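PDB 6K10: aldehyde dehydrogenase from Staphylococcus aureus, which catalyses the NAD-dependent oxidation of 4,4'-diaponeurosporen-4-al to 4,4'-diaponeurosporenoic acid, a step in the synthesis of the carotenoid staphyloxanthin. Local coordinates for residues Thr274-Tyr279 with Ile312-His317; Gly242-Ala247 with Ile325-Leu330; Val234-Ile239 with Ile268-Lys273; Gly290-Val293 with His297-Arg300. The protein carries 1 engineered substitution. All coordinates share one frame; numbering follows the deposited sequence.

Contact 1. Residues Thr274-Tyr279 with Ile312-His317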
loop_
_atom_site.group_PDB
_atom_site.type_symbol
_atom_site.label_atom_id
_atom_site.label_comp_id
_atom_site.label_asym_id
_atom_site.label_seq_id
_atom_site.Cartn_x
_atom_site.Cartn_y
_atom_site.Cartn_z
ATOM N N THR A 274 9.510 -36.393 -17.765
ATOM C CA THR A 274 8.725 -36.073 -16.576
ATOM C C THR A 274 7.234 -36.052 -16.892
ATOM O O THR A 274 6.413 -36.558 -16.117
ATOM C CB THR A 274 9.175 -34.725 -16.011
ATOM O OG1 THR A 274 10.483 -34.853 -15.445
ATOM C CG2 THR A 274 8.205 -34.233 -14.946
ATOM N N LEU A 275 6.868 -35.466 -18.033
ATOM C CA LEU A 275 5.463 -35.414 -18.422
ATOM C C LEU A 275 4.883 -36.813 -18.593
ATOM O O LEU A 275 3.731 -37.065 -18.221
ATOM C CB LEU A 275 5.310 -34.598 -19.704
ATOM C CG LEU A 275 5.563 -33.101 -19.522
ATOM C CD1 LEU A 275 5.677 -32.387 -20.860
ATOM C CD2 LEU A 275 4.457 -32.492 -18.674
ATOM N N ARG A 276 5.669 -37.742 -19.143
ATOM C CA ARG A 276 5.215 -39.125 -19.240
ATOM C C ARG A 276 5.090 -39.763 -17.860
ATOM O O ARG A 276 4.155 -40.534 -17.608
ATOM C CB ARG A 276 6.166 -39.931 -20.125
ATOM C CG ARG A 276 6.155 -39.509 -21.586
ATOM C CD ARG A 276 4.740 -39.463 -22.136
ATOM N NE ARG A 276 4.703 -38.955 -23.505
ATOM C CZ ARG A 276 3.595 -38.577 -24.131
ATOM N NH1 ARG A 276 3.655 -38.126 -25.377
ATOM N NH2 ARG A 276 2.425 -38.645 -23.511
ATOM N N GLU A 277 6.022 -39.454 -16.954
ATOM C CA GLU A 277 5.915 -39.944 -15.583
ATOM C C GLU A 277 4.680 -39.381 -14.893
ATOM O O GLU A 277 3.990 -40.094 -14.155
ATOM C CB GLU A 277 7.174 -39.574 -14.798
ATOM C CG GLU A 277 8.420 -40.331 -15.216
ATOM C CD GLU A 277 9.686 -39.727 -14.639
ATOM O OE1 GLU A 277 9.633 -38.573 -14.163
ATOM O OE2 GLU A 277 10.732 -40.407 -14.660
ATOM N N PHE A 278 4.393 -38.096 -15.122
ATOM C CA PHE A 278 3.240 -37.452 -14.499
ATOM C C PHE A 278 1.934 -38.023 -15.031
ATOM O O PHE A 278 1.054 -38.422 -14.258
ATOM C CB PHE A 278 3.264 -35.945 -14.769
ATOM C CG PHE A 278 4.183 -35.165 -13.876
ATOM C CD1 PHE A 278 5.168 -35.788 -13.133
ATOM C CD2 PHE A 278 4.061 -33.785 -13.797
ATOM C CE1 PHE A 278 6.010 -35.050 -12.319
ATOM C CE2 PHE A 278 4.899 -33.043 -12.989
ATOM C CZ PHE A 278 5.875 -33.675 -12.251
ATOM N N TYR A 279 1.789 -38.056 -16.353
ATOM C CA TYR A 279 0.488 -38.180 -16.985
ATOM C C TYR A 279 0.337 -39.379 -17.910
ATOM O O TYR A 279 -0.772 -39.611 -18.403
ATOM C CB TYR A 279 0.171 -36.903 -17.779
ATOM C CG TYR A 279 0.273 -35.617 -16.981
ATOM C CD1 TYR A 279 -0.530 -35.399 -15.870
ATOM C CD2 TYR A 279 1.160 -34.611 -17.355
ATOM C CE1 TYR A 279 -0.448 -34.221 -15.146
ATOM C CE2 TYR A 279 1.250 -33.431 -16.638
ATOM C CZ TYR A 279 0.443 -33.241 -15.534
ATOM O OH TYR A 279 0.527 -32.069 -14.816
ATOM N N ILE A 312 6.920 -27.441 -32.343
ATOM C CA ILE A 312 6.484 -28.386 -31.320
ATOM C C ILE A 312 7.477 -29.540 -31.250
ATOM O O ILE A 312 7.751 -30.206 -32.256
ATOM C CB ILE A 312 5.064 -28.891 -31.608
ATOM C CG1 ILE A 312 4.068 -27.729 -31.575
ATOM C CG2 ILE A 312 4.665 -29.971 -30.613
ATOM C CD1 ILE A 312 2.737 -28.049 -32.218
ATOM N N VAL A 313 8.027 -29.777 -30.060
ATOM C CA VAL A 313 8.900 -30.916 -29.812
ATOM C C VAL A 313 8.308 -31.894 -28.811
ATOM O O VAL A 313 8.918 -32.934 -28.543
ATOM C CB VAL A 313 10.302 -30.464 -29.355
ATOM C CG1 VAL A 313 10.948 -29.611 -30.430
ATOM C CG2 VAL A 313 10.214 -29.703 -28.040
ATOM N N PHE A 314 7.141 -31.590 -28.250
ATOM C CA PHE A 314 6.391 -32.515 -27.415
ATOM C C PHE A 314 4.939 -32.063 -27.410
ATOM O O PHE A 314 4.661 -30.867 -27.300
ATOM C CB PHE A 314 6.937 -32.569 -25.979
ATOM C CG PHE A 314 6.191 -33.527 -25.078
ATOM C CD1 PHE A 314 5.014 -33.147 -24.452
ATOM C CD2 PHE A 314 6.674 -34.808 -24.858
ATOM C CE1 PHE A 314 4.329 -34.025 -23.631
ATOM C CE2 PHE A 314 5.995 -35.690 -24.033
ATOM C CZ PHE A 314 4.822 -35.297 -23.418
ATOM N N GLY A 315 4.026 -33.020 -27.532
ATOM C CA GLY A 315 2.612 -32.733 -27.380
ATOM C C GLY A 315 1.959 -32.091 -28.587
ATOM O O GLY A 315 2.177 -32.518 -29.724
ATOM N N GLY A 316 1.141 -31.069 -28.345
ATOM C CA GLY A 316 0.471 -30.351 -29.408
ATOM C C GLY A 316 -0.913 -30.850 -29.759
ATOM O O GLY A 316 -1.568 -30.249 -30.619
ATOM N N HIS A 317 -1.380 -31.925 -29.132
ATOM C CA HIS A 317 -2.709 -32.432 -29.429
ATOM C C HIS A 317 -3.769 -31.627 -28.684
ATOM O O HIS A 317 -3.504 -30.993 -27.659
ATOM C CB HIS A 317 -2.822 -33.913 -29.067
ATOM C CG HIS A 317 -2.034 -34.812 -29.967
ATOM N ND1 HIS A 317 -0.748 -35.214 -29.680
ATOM C CD2 HIS A 317 -2.349 -35.379 -31.157
ATOM C CE1 HIS A 317 -0.305 -35.995 -30.650
ATOM N NE2 HIS A 317 -1.258 -36.111 -31.558
#
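The Phe314 ring reaches the flank of the helix ending at Tyr279 and meets two consecutive residues there in two different ways. Leu275 lies over a face: its CD1 is 4.0 Å from the centroid of the Phe314 ring, a CH-pi contact, and 3.5 Å from CE1 at the rim. Arg276 comes to the edge instead, its NE 3.6 Å from Phe314 CE2 and close to the ring plane. The guanidinium plane is turned 50° from the ring, so the two do not stack in parallel; Phe314 CZ lies over one face of the guanidinium, toward its rim. Two torsions make the meeting possible: Phe314 holds CG anti to its own N (chi1 -180°), and Arg276 bends at chi2 (-51°), folding its end back toward the ring. A hydrogen bond from Arg276 NH2 to Gly280 O, just past the helix, keeps that end in place. Leu275 also touches Pro327 and Phe244, while Phe314 continues onto Leu329 and Ser272. Behind the ring, Val313 and Phe314 both face Leu329, a classic beta bulge, at a point where an edge strand of a mixed sheet is covered by a helix, in the alpha/beta fold of the aldehyde dehydrogenase family.

Contact 2. Residues Gly242-Ala247 with Ile325-Leu330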
loop_
_atom_site.group_PDB
_atom_site.type_symbol
_atom_site.label_atom_id
_atom_site.label_comp_id
_atom_site.label_asym_id
_atom_site.label_seq_id
_atom_site.Cartn_x
_atom_site.Cartn_y
_atom_site.Cartn_z
ATOM N N GLY A 242 4.806 -26.789 -11.560
ATOM C CA GLY A 242 4.257 -25.445 -11.554
ATOM C C GLY A 242 3.615 -25.031 -12.862
ATOM O O GLY A 242 2.736 -24.163 -12.861
ATOM N N LYS A 243 4.025 -25.639 -13.974
ATOM C CA LYS A 243 3.512 -25.251 -15.281
ATOM C C LYS A 243 2.188 -25.925 -15.619
ATOM O O LYS A 243 1.268 -25.262 -16.103
ATOM C CB LYS A 243 4.541 -25.570 -16.372
ATOM C CG LYS A 243 4.011 -25.421 -17.793
ATOM C CD LYS A 243 3.545 -23.996 -18.049
ATOM C CE LYS A 243 3.360 -23.715 -19.530
ATOM N NZ LYS A 243 3.100 -22.265 -19.776
ATOM N N PHE A 244 2.060 -27.225 -15.372
ATOM C CA PHE A 244 0.922 -27.980 -15.877
ATOM C C PHE A 244 -0.125 -28.284 -14.815
ATOM O O PHE A 244 -1.150 -28.898 -15.130
ATOM C CB PHE A 244 1.428 -29.254 -16.553
ATOM C CG PHE A 244 2.269 -28.965 -17.759
ATOM C CD1 PHE A 244 1.683 -28.468 -18.912
ATOM C CD2 PHE A 244 3.644 -29.116 -17.722
ATOM C CE1 PHE A 244 2.450 -28.162 -20.020
ATOM C CE2 PHE A 244 4.417 -28.815 -18.829
ATOM C CZ PHE A 244 3.817 -28.339 -19.980
ATOM N N THR A 245 0.100 -27.861 -13.575
ATOM C CA THR A 245 -0.999 -27.690 -12.637
ATOM C C THR A 245 -2.016 -26.715 -13.220
ATOM O O THR A 245 -1.649 -25.674 -13.775
ATOM C CB THR A 245 -0.471 -27.171 -11.295
ATOM O OG1 THR A 245 0.282 -28.201 -10.641
ATOM C CG2 THR A 245 -1.614 -26.725 -10.389
ATOM N N ASN A 246 -3.298 -27.070 -13.114
ATOM C CA ASN A 246 -4.405 -26.256 -13.629
ATOM C C ASN A 246 -4.278 -26.005 -15.130
ATOM O O ASN A 246 -4.771 -24.997 -15.643
ATOM C CB ASN A 246 -4.524 -24.927 -12.874
ATOM C CG ASN A 246 -5.927 -24.347 -12.931
ATOM O OD1 ASN A 246 -6.910 -25.076 -13.073
ATOM N ND2 ASN A 246 -6.024 -23.026 -12.825
ATOM N N ALA A 247 -3.616 -26.923 -15.837
ATOM C CA ALA A 247 -3.411 -26.823 -17.283
ATOM C C ALA A 247 -2.755 -25.498 -17.667
ATOM O O ALA A 247 -3.052 -24.912 -18.709
ATOM C CB ALA A 247 -4.725 -27.021 -18.043
ATOM N N ILE A 325 -6.187 -29.478 -24.057
ATOM C CA ILE A 325 -4.943 -29.159 -24.744
ATOM C C ILE A 325 -3.819 -29.913 -24.052
ATOM O O ILE A 325 -3.622 -29.768 -22.839
ATOM C CB ILE A 325 -4.658 -27.651 -24.772
ATOM C CG1 ILE A 325 -5.746 -26.944 -25.577
ATOM C CG2 ILE A 325 -3.286 -27.381 -25.376
ATOM C CD1 ILE A 325 -5.494 -25.500 -25.797
ATOM N N GLU A 326 -3.099 -30.721 -24.820
ATOM C CA GLU A 326 -2.021 -31.536 -24.288
ATOM C C GLU A 326 -0.855 -30.657 -23.837
ATOM O O GLU A 326 -0.603 -29.600 -24.422
ATOM C CB GLU A 326 -1.551 -32.519 -25.358
ATOM C CG GLU A 326 -0.561 -33.566 -24.895
ATOM C CD GLU A 326 -0.074 -34.438 -26.035
ATOM O OE1 GLU A 326 0.477 -35.524 -25.761
ATOM O OE2 GLU A 326 -0.239 -34.037 -27.206
ATOM N N PRO A 327 -0.140 -31.060 -22.784
ATOM C CA PRO A 327 1.118 -30.385 -22.451
ATOM C C PRO A 327 2.037 -30.337 -23.660
ATOM O O PRO A 327 2.320 -31.358 -24.290
ATOM C CB PRO A 327 1.694 -31.256 -21.331
ATOM C CG PRO A 327 0.491 -31.787 -20.648
ATOM C CD PRO A 327 -0.526 -32.032 -21.745
ATOM N N THR A 328 2.499 -29.134 -23.991
ATOM C CA THR A 328 3.213 -28.895 -25.236
ATOM C C THR A 328 4.498 -28.132 -24.965
ATOM O O THR A 328 4.484 -27.113 -24.267
ATOM C CB THR A 328 2.338 -28.112 -26.221
ATOM O OG1 THR A 328 1.111 -28.821 -26.437
ATOM C CG2 THR A 328 3.058 -27.931 -27.547
ATOM N N LEU A 329 5.602 -28.624 -25.522
ATOM C CA LEU A 329 6.893 -27.954 -25.461
ATOM C C LEU A 329 7.246 -27.415 -26.840
ATOM O O LEU A 329 7.002 -28.077 -27.854
ATOM C CB LEU A 329 7.991 -28.911 -24.984
ATOM C CG LEU A 329 7.756 -29.672 -23.678
ATOM C CD1 LEU A 329 8.959 -30.547 -23.348
ATOM C CD2 LEU A 329 7.456 -28.718 -22.537
ATOM N N LEU A 330 7.827 -26.218 -26.877
ATOM C CA LEU A 330 8.260 -25.587 -28.117
ATOM C C LEU A 330 9.753 -25.302 -28.060
ATOM O O LEU A 330 10.269 -24.857 -27.031
ATOM C CB LEU A 330 7.509 -24.282 -28.376
ATOM C CG LEU A 330 5.985 -24.285 -28.339
ATOM C CD1 LEU A 330 5.480 -22.859 -28.467
ATOM C CD2 LEU A 330 5.416 -25.166 -29.439
#
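With chi1 at -64° and chi2 at -71°, Phe244 swings CG opposite its carbonyl carbon and turns one face of its ring onto Pro327. The proline CB stands toward the rim of that face rather than over its middle, 3.8 Å from the centroid of the Phe244 ring and 27° off the normal, which makes a CH-pi contact. Its closest carbon is CE1 of Phe244, at 3.4 Å from Pro327 CB. The other face is occupied by the preceding residue: Lys243 CG rests 3.5 Å above the centre of the Phe244 ring, and the ring is thus sandwiched between a lysine methylene and a proline. The same lysine runs on to a polar end, where NZ is hydrogen-bonded to the carbonyl oxygens of Pro254, Gly346 and Ile348, a buried ammonium thus satisfied by backbone. At the ring edge, Leu329 CD2 makes a looser apolar contact, 4.5 Å from Phe244 CZ. Beside Pro327, Thr328 OG1 donates to Glu326 O over 2.8 Å, from above the carbonyl plane, and also meets Gly316 N. Phe244 additionally touches Leu275 and Tyr279 of helix 264-279, and Ile325 packs on Tyr298 and Leu301 of helix 295-307. Strand 324-330, paired with antiparallel 312-314 and parallel 348-354, thus lies between helices 232-244 and 264-279 on one face and helix 295-307 on the other.

Contact 3. Residues Val234-Ile239 with Ile268-Lys273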
loop_
_atom_site.group_PDB
_atom_site.type_symbol
_atom_site.label_atom_id
_atom_site.label_comp_id
_atom_site.label_asym_id
_atom_site.label_seq_id
_atom_site.Cartn_x
_atom_site.Cartn_y
_atom_site.Cartn_z
ATOM N N VAL A 234 15.630 -32.734 -11.848
ATOM C CA VAL A 234 14.865 -32.125 -10.763
ATOM C C VAL A 234 14.233 -30.816 -11.222
ATOM O O VAL A 234 13.096 -30.498 -10.854
ATOM C CB VAL A 234 15.758 -31.921 -9.527
ATOM C CG1 VAL A 234 14.973 -31.249 -8.412
ATOM C CG2 VAL A 234 16.317 -33.253 -9.058
ATOM N N ALA A 235 14.958 -30.036 -12.025
ATOM C CA ALA A 235 14.384 -28.815 -12.582
ATOM C C ALA A 235 13.151 -29.129 -13.414
ATOM O O ALA A 235 12.114 -28.469 -13.286
ATOM C CB ALA A 235 15.424 -28.077 -13.425
ATOM N N SER A 236 13.243 -30.150 -14.267
ATOM C CA SER A 236 12.121 -30.487 -15.134
ATOM C C SER A 236 10.910 -30.933 -14.325
ATOM O O SER A 236 9.766 -30.657 -14.703
ATOM C CB SER A 236 12.541 -31.568 -16.129
ATOM O OG SER A 236 12.489 -32.854 -15.539
ATOM N N GLU A 237 11.140 -31.617 -13.201
ATOM C CA GLU A 237 10.027 -32.063 -12.371
ATOM C C GLU A 237 9.335 -30.882 -11.700
ATOM O O GLU A 237 8.100 -30.804 -11.674
ATOM C CB GLU A 237 10.524 -33.067 -11.328
ATOM C CG GLU A 237 10.822 -34.447 -11.899
ATOM C CD GLU A 237 11.691 -35.290 -10.984
ATOM O OE1 GLU A 237 11.884 -34.902 -9.812
ATOM O OE2 GLU A 237 12.180 -36.348 -11.437
ATOM N N ARG A 238 10.118 -29.946 -11.163
ATOM C CA ARG A 238 9.528 -28.802 -10.475
ATOM C C ARG A 238 8.951 -27.786 -11.458
ATOM O O ARG A 238 7.970 -27.103 -11.145
ATOM C CB ARG A 238 10.571 -28.173 -9.548
ATOM C CG ARG A 238 11.041 -29.165 -8.487
ATOM C CD ARG A 238 12.193 -28.676 -7.625
ATOM N NE ARG A 238 12.535 -29.700 -6.639
ATOM C CZ ARG A 238 13.524 -29.615 -5.755
ATOM N NH1 ARG A 238 14.308 -28.546 -5.717
ATOM N NH2 ARG A 238 13.732 -30.618 -4.910
ATOM N N ILE A 239 9.526 -27.689 -12.658
ATOM C CA ILE A 239 8.951 -26.831 -13.692
ATOM C C ILE A 239 7.597 -27.376 -14.139
ATOM O O ILE A 239 6.600 -26.644 -14.194
ATOM C CB ILE A 239 9.916 -26.688 -14.888
ATOM C CG1 ILE A 239 11.084 -25.764 -14.541
ATOM C CG2 ILE A 239 9.179 -26.158 -16.116
ATOM C CD1 ILE A 239 12.284 -25.903 -15.474
ATOM N N ILE A 268 14.942 -30.536 -22.602
ATOM C CA ILE A 268 13.805 -31.018 -23.382
ATOM C C ILE A 268 13.580 -32.502 -23.125
ATOM O O ILE A 268 12.444 -32.952 -22.930
ATOM C CB ILE A 268 14.020 -30.726 -24.877
ATOM C CG1 ILE A 268 13.963 -29.220 -25.127
ATOM C CG2 ILE A 268 12.986 -31.458 -25.719
ATOM C CD1 ILE A 268 14.115 -28.840 -26.577
ATOM N N THR A 269 14.662 -33.281 -23.113
ATOM C CA THR A 269 14.553 -34.708 -22.831
ATOM C C THR A 269 13.951 -34.950 -21.452
ATOM O O THR A 269 13.055 -35.787 -21.291
ATOM C CB THR A 269 15.929 -35.368 -22.940
ATOM O OG1 THR A 269 16.366 -35.345 -24.305
ATOM C CG2 THR A 269 15.879 -36.809 -22.447
ATOM N N ALA A 270 14.424 -34.211 -20.445
ATOM C CA ALA A 270 13.948 -34.429 -19.083
ATOM C C ALA A 270 12.503 -33.977 -18.917
ATOM O O ALA A 270 11.718 -34.639 -18.228
ATOM C CB ALA A 270 14.855 -33.705 -18.087
ATOM N N LEU A 271 12.133 -32.851 -19.533
ATOM C CA LEU A 271 10.750 -32.387 -19.456
ATOM C C LEU A 271 9.797 -33.402 -20.072
ATOM O O LEU A 271 8.741 -33.703 -19.505
ATOM C CB LEU A 271 10.603 -31.033 -20.150
ATOM C CG LEU A 271 11.212 -29.801 -19.482
ATOM C CD1 LEU A 271 11.305 -28.668 -20.487
ATOM C CD2 LEU A 271 10.393 -29.379 -18.270
ATOM N N SER A 272 10.152 -33.935 -21.244
ATOM C CA SER A 272 9.307 -34.930 -21.897
ATOM C C SER A 272 9.178 -36.183 -21.041
ATOM O O SER A 272 8.085 -36.741 -20.892
ATOM C CB SER A 272 9.877 -35.277 -23.273
ATOM O OG SER A 272 10.060 -34.114 -24.062
ATOM N N LYS A 273 10.293 -36.641 -20.469
ATOM C CA LYS A 273 10.259 -37.813 -19.601
ATOM C C LYS A 273 9.386 -37.572 -18.377
ATOM O O LYS A 273 8.607 -38.445 -17.977
ATOM C CB LYS A 273 11.679 -38.183 -19.176
ATOM C CG LYS A 273 11.744 -39.268 -18.123
ATOM C CD LYS A 273 13.176 -39.520 -17.696
ATOM C CE LYS A 273 13.677 -40.862 -18.187
ATOM N NZ LYS A 273 15.013 -41.185 -17.616
#
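Ser236 and the Ala270-Leu271 pair bring two helices to within 4.9 Å between the CA atoms of Ser236 and Leu271, and the serine side chain shows how so close an approach is filled. Its CB lies 3.7 Å from Leu271 N, against the backbone of the second helix, and equally near the Leu271 CD2 methyl. One bond further, OG occupies the crowded position between its own N and carbonyl carbon (chi1 81°), which turns it along the neighbouring helix. There OG comes 3.6 Å from Ala270 CB and 3.3 Å from Ala270 O, close neighbours to which it is not hydrogen-bonded. The hydroxyl is instead bonded to Lys233 O, one turn back in its own helix, and to Thr274 OG1, which also meets Ala270 O; a buried polar chain thus links the two helices. Leu271 closes the opposite flank: its CD2 reaches Ile239 CG2 at 4.1 Å, and beyond them lie Leu349 and Ile351 of strand 348-354. On the far side of the second helix, Ser272 OG turns back to Ile268 O at 2.9 Å, reaching that carbonyl from the face opposite to Ser272 N. The helix axes pass 8.4 Å apart at a signed angle of -50°, a value consistent with ridges-into-grooves packing. Helix 232-244 is the crossover of a beta-alpha-beta unit joining the parallel strands 223-226 and 256-260, and helix 264-279 follows the second strand, as expected of an alpha/beta layered fold.

Contact 4. Residues Gly290-Val293 with His297-Arg300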
loop_
_atom_site.group_PDB
_atom_site.type_symbol
_atom_site.label_atom_id
_atom_site.label_comp_id
_atom_site.label_asym_id
_atom_site.label_seq_id
_atom_site.Cartn_x
_atom_site.Cartn_y
_atom_site.Cartn_z
ATOM N N GLY A 290 -5.896 -30.998 -15.990
ATOM C CA GLY A 290 -7.074 -30.167 -16.115
ATOM C C GLY A 290 -7.410 -29.812 -17.552
ATOM O O GLY A 290 -6.819 -30.314 -18.511
ATOM N N ARG A 291 -8.390 -28.918 -17.691
ATOM C CA ARG A 291 -8.916 -28.507 -18.984
ATOM C C ARG A 291 -9.021 -26.987 -19.043
ATOM O O ARG A 291 -8.982 -26.300 -18.020
ATOM C CB ARG A 291 -10.294 -29.131 -19.250
ATOM C CG ARG A 291 -10.301 -30.653 -19.269
ATOM C CD ARG A 291 -9.545 -31.181 -20.472
ATOM N NE ARG A 291 -9.627 -32.634 -20.599
ATOM C CZ ARG A 291 -8.772 -33.483 -20.038
ATOM N NH1 ARG A 291 -7.763 -33.028 -19.307
ATOM N NH2 ARG A 291 -8.923 -34.789 -20.214
ATOM N N ILE A 292 -9.174 -26.471 -20.260
ATOM C CA ILE A 292 -9.259 -25.031 -20.478
ATOM C C ILE A 292 -10.648 -24.537 -20.089
ATOM O O ILE A 292 -11.651 -25.236 -20.272
ATOM C CB ILE A 292 -8.912 -24.693 -21.943
ATOM C CG1 ILE A 292 -7.582 -25.345 -22.334
ATOM C CG2 ILE A 292 -8.825 -23.191 -22.148
ATOM C CD1 ILE A 292 -6.424 -24.987 -21.412
ATOM N N VAL A 293 -10.711 -23.311 -19.556
ATOM C CA VAL A 293 -11.923 -22.837 -18.884
ATOM C C VAL A 293 -13.110 -22.787 -19.840
ATOM O O VAL A 293 -14.216 -23.221 -19.494
ATOM C CB VAL A 293 -11.675 -21.468 -18.222
ATOM C CG1 VAL A 293 -11.199 -20.435 -19.243
ATOM C CG2 VAL A 293 -12.934 -20.984 -17.510
ATOM N N HIS A 297 -10.916 -19.206 -24.583
ATOM C CA HIS A 297 -9.524 -19.418 -24.199
ATOM C C HIS A 297 -8.945 -20.662 -24.858
ATOM O O HIS A 297 -7.746 -20.701 -25.157
ATOM C CB HIS A 297 -9.404 -19.511 -22.679
ATOM C CG HIS A 297 -9.395 -18.179 -21.994
ATOM N ND1 HIS A 297 -8.359 -17.280 -22.132
ATOM C CD2 HIS A 297 -10.295 -17.594 -21.171
ATOM C CE1 HIS A 297 -8.621 -16.198 -21.421
ATOM N NE2 HIS A 297 -9.790 -16.364 -20.827
ATOM N N TYR A 298 -9.775 -21.680 -25.091
ATOM C CA TYR A 298 -9.313 -22.855 -25.820
ATOM C C TYR A 298 -8.855 -22.476 -27.224
ATOM O O TYR A 298 -7.786 -22.901 -27.678
ATOM C CB TYR A 298 -10.420 -23.909 -25.875
ATOM C CG TYR A 298 -10.104 -25.065 -26.797
ATOM C CD1 TYR A 298 -9.377 -26.159 -26.347
ATOM C CD2 TYR A 298 -10.528 -25.059 -28.120
ATOM C CE1 TYR A 298 -9.082 -27.214 -27.189
ATOM C CE2 TYR A 298 -10.237 -26.106 -28.967
ATOM C CZ TYR A 298 -9.515 -27.180 -28.498
ATOM O OH TYR A 298 -9.229 -28.222 -29.347
ATOM N N HIS A 299 -9.654 -21.671 -27.926
ATOM C CA HIS A 299 -9.285 -21.265 -29.279
ATOM C C HIS A 299 -8.121 -20.284 -29.273
ATOM O O HIS A 299 -7.312 -20.279 -30.208
ATOM C CB HIS A 299 -10.496 -20.662 -29.990
ATOM C CG HIS A 299 -11.527 -21.674 -30.377
ATOM N ND1 HIS A 299 -12.881 -21.436 -30.272
ATOM C CD2 HIS A 299 -11.402 -22.927 -30.872
ATOM C CE1 HIS A 299 -13.546 -22.501 -30.683
ATOM N NE2 HIS A 299 -12.672 -23.420 -31.053
ATOM N N ARG A 300 -8.025 -19.444 -28.241
ATOM C CA ARG A 300 -6.843 -18.604 -28.082
ATOM C C ARG A 300 -5.578 -19.451 -28.038
ATOM O O ARG A 300 -4.561 -19.099 -28.647
ATOM C CB ARG A 300 -6.967 -17.765 -26.811
ATOM C CG ARG A 300 -5.758 -16.898 -26.515
ATOM C CD ARG A 300 -5.936 -16.139 -25.209
ATOM N NE ARG A 300 -6.018 -17.028 -24.053
ATOM C CZ ARG A 300 -4.967 -17.601 -23.473
ATOM N NH1 ARG A 300 -5.138 -18.394 -22.424
ATOM N NH2 ARG A 300 -3.745 -17.387 -23.944
#
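Ile292 and Val293 lie near the end of the loop that leads into helix 295-307, and in this loop-to-helix corner of the alpha/beta fold they pack back against the first turns of the helix. The apolar contacts come first. Ile292 presses its CG2 methyl against the helix backbone, 3.4 Å from Tyr298 N and 3.7 Å from the carbonyl C of His297; the same methyl lies 4.1 Å from Tyr298 CB, while Ile292 CG1 sits at the edge of the tyrosine ring. Val293 places CG1 between its backbone N and carbonyl carbon (chi1 57°), a rotation that brings this methyl to 3.6 Å from His297 CD2. The His297 ring also meets Phe121, which touches Val293 as well.

Polar bonds act within each segment. Arg291 NH1 donates to Gly290 O at 3.0 Å from well above the carbonyl plane, and its NH2 forms a salt bridge with Glu322. Arg300, paired through NH2 with Glu342, fixes the rotation of the imidazole: its NE donates to His297 ND1 over 3.0 Å at 154°, close to the planes of both groups, with NH1 adding a weak second bond to the same nitrogen.

Overall arrangement
All four contacts fall in one alpha/beta region built on a mixed sheet. Along the chain, contact 3 closes before contact 1 opens, contact 4 lies within the span of both contacts 1 and 2, and the segments of contacts 2 and 3 alternate. Contacts 2 and 3 share helix 232-244, and contacts 1 and 3 share helix 264-279. Strands 312-314 and 324-330 are neighbours in the sheet, and the centres of contacts 1 and 2 lie about 8 Å apart. Contact 4 lies about 11 Å from contact 2, centre to centre, and about 23 Å from contact 3. Three successive helices are thereby packed on one sheet, while other residues of the segments of contacts 1 and 3 also touch the second subunit.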